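Local coordinates for protein Cys-Gly metallodipeptidase DUG1 (Saccharomyces cerevisiae, PDB 4G1P) that hydrolyses the dipeptide Cys-Gly as a zinc- or manganese-dependent homodimeric peptidase and serves as the catalytic component of the glutathione-degrading complex, at residues A242-D247 / L373-N377. Numbering follows the deposited sequence.
Sequences AEPMID and LNSPN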
loop_
_atom_site.group_PDB
_atom_site.type_symbol
_atom_site.label_atom_id
_atom_site.label_comp_id
_atom_site.label_asym_id
_atom_site.label_seq_id
_atom_site.Cartn_x
_atom_site.Cartn_y
_atom_site.Cartn_z
ATOM N N ALA A 242 -16.061 -14.513 -2.602
ATOM C CA ALA A 242 -15.190 -14.561 -1.440
ATOM C C ALA A 242 -14.045 -13.553 -1.613
ATOM O O ALA A 242 -13.546 -13.350 -2.730
ATOM C CB ALA A 242 -14.660 -15.945 -1.248
ATOM N N GLU A 243 -13.635 -12.916 -0.516
ATOM C CA GLU A 243 -12.618 -11.869 -0.591
ATOM C C GLU A 243 -11.259 -12.305 -0.017
ATOM O O GLU A 243 -11.145 -12.622 1.172
ATOM C CB GLU A 243 -13.110 -10.597 0.098
ATOM C CG GLU A 243 -14.500 -10.167 -0.350
ATOM C CD GLU A 243 -14.922 -8.795 0.179
ATOM O OE1 GLU A 243 -14.083 -8.058 0.751
ATOM O OE2 GLU A 243 -16.111 -8.449 0.028
ATOM N N PRO A 244 -10.224 -12.329 -0.870
ATOM C CA PRO A 244 -8.853 -12.592 -0.431
ATOM C C PRO A 244 -8.451 -11.747 0.783
ATOM O O PRO A 244 -7.865 -12.283 1.718
ATOM C CB PRO A 244 -8.029 -12.214 -1.657
ATOM C CG PRO A 244 -8.919 -12.553 -2.791
ATOM C CD PRO A 244 -10.316 -12.217 -2.336
ATOM N N MET A 245 -8.791 -10.463 0.785
ATOM C CA MET A 245 -8.490 -9.620 1.937
ATOM C C MET A 245 -9.100 -10.122 3.250
ATOM O O MET A 245 -8.500 -9.966 4.316
ATOM C CB MET A 245 -8.882 -8.160 1.688
ATOM C CG MET A 245 -7.796 -7.343 0.998
ATOM S SD MET A 245 -6.186 -7.310 1.851
ATOM C CE MET A 245 -6.557 -6.250 3.246
ATOM N N ILE A 246 -10.283 -10.720 3.175
ATOM C CA ILE A 246 -10.960 -11.178 4.378
ATOM C C ILE A 246 -10.263 -12.425 4.938
ATOM O O ILE A 246 -9.968 -12.510 6.135
ATOM C CB ILE A 246 -12.449 -11.411 4.114
ATOM C CG1 ILE A 246 -13.136 -10.070 3.852
ATOM C CG2 ILE A 246 -13.102 -12.100 5.287
ATOM C CD1 ILE A 246 -14.588 -10.180 3.389
ATOM N N ASP A 247 -9.974 -13.380 4.065
ATOM C CA ASP A 247 -9.196 -14.541 4.475
ATOM C C ASP A 247 -7.866 -14.096 5.079
ATOM O O ASP A 247 -7.464 -14.570 6.151
ATOM C CB ASP A 247 -8.955 -15.472 3.289
ATOM C CG ASP A 247 -10.252 -15.932 2.641
ATOM O OD1 ASP A 247 -11.299 -15.828 3.311
ATOM O OD2 ASP A 247 -10.224 -16.391 1.475
ATOM N N LEU A 373 -10.793 -22.000 6.952
ATOM C CA LEU A 373 -11.651 -20.877 6.631
ATOM C C LEU A 373 -12.806 -21.319 5.757
ATOM O O LEU A 373 -13.835 -20.653 5.705
ATOM C CB LEU A 373 -10.873 -19.793 5.918
ATOM C CG LEU A 373 -9.808 -19.104 6.740
ATOM C CD1 LEU A 373 -9.516 -17.765 6.105
ATOM C CD2 LEU A 373 -10.285 -18.925 8.159
ATOM N N ASN A 374 -12.633 -22.453 5.090
ATOM C CA ASN A 374 -13.628 -22.945 4.150
ATOM C C ASN A 374 -13.866 -21.880 3.092
ATOM O O ASN A 374 -14.983 -21.404 2.897
ATOM C CB ASN A 374 -14.933 -23.329 4.856
ATOM C CG ASN A 374 -14.818 -24.626 5.635
ATOM O OD1 ASN A 374 -14.292 -25.624 5.133
ATOM N ND2 ASN A 374 -15.316 -24.622 6.868
ATOM N N SER A 375 -12.782 -21.502 2.429
ATOM C CA SER A 375 -12.819 -20.455 1.435
ATOM C C SER A 375 -12.482 -21.041 0.084
ATOM O O SER A 375 -11.599 -21.889 -0.024
ATOM C CB SER A 375 -11.813 -19.360 1.790
ATOM O OG SER A 375 -11.432 -18.622 0.640
ATOM N N PRO A 376 -13.179 -20.581 -0.959
ATOM C CA PRO A 376 -12.897 -21.009 -2.332
ATOM C C PRO A 376 -11.605 -20.416 -2.877
ATOM O O PRO A 376 -11.197 -20.777 -3.967
ATOM C CB PRO A 376 -14.083 -20.448 -3.119
ATOM C CG PRO A 376 -14.541 -19.288 -2.325
ATOM C CD PRO A 376 -14.275 -19.601 -0.885
ATOM N N ASN A 377 -10.971 -19.517 -2.135
ATOM C CA ASN A 377 -9.782 -18.836 -2.630
ATOM C C ASN A 377 -8.539 -19.741 -2.673
ATOM O O ASN A 377 -8.520 -20.813 -2.052
ATOM C CB ASN A 377 -9.527 -17.559 -1.810
ATOM C CG ASN A 377 -10.552 -16.451 -2.100
ATOM O OD1 ASN A 377 -10.939 -16.241 -3.244
ATOM N ND2 ASN A 377 -10.985 -15.744 -1.061
#
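Start at Asp247, in the first turn of helix 244-252. With chi1 near -57° (m), its carboxylate swings out to the loop 373-377, and OD2 takes two hydrogen bonds there: one from Ser375 OG at 2.7 Å, the other from Asn377 ND2, also 2.7 Å from Asp247 OD2 and almost straight at 173°. Ser375, in the t rotamer, works twice, because its OG also accepts a hydrogen bond from the backbone N of Asn377, 3.0 Å away. This is an ST turn, and with it in place both donors point at the same oxygen. Asn377, chi1 m, slides its amide beside the helix start, where ND2 lies 3.5 Å from Pro244 N and 3.7 Å from Ala242 CB. In the M20 architecture this is the far end of the lid domain, at the dimer interface: the loop links helix 355-371 to strand 378-391, with Asn374 at positive phi just past the helix, and meets the start of helix 244-252. Phe370 of helix 355-371 and Ile225 of strand 210-226 border the polar cluster. The other carboxylate oxygen, Asp247 OD1, is hydrogen-bonded to Ser258 of the second subunit, so one side chain joins the loop to the partner chain. Glu243, the N-cap residue, turns its CB away from the loop, and its extended side chain hydrogen-bonds Ser320 and the backbone N of Ile321 in that same subunit. Beside the cluster, Ala242 CB makes an apolar contact with Pro376 CG at 3.5 Å, while Leu373, with chi1 m and chi2 t, packs CD1 in van der Waals contact 3.6 Å from Asp247 CA.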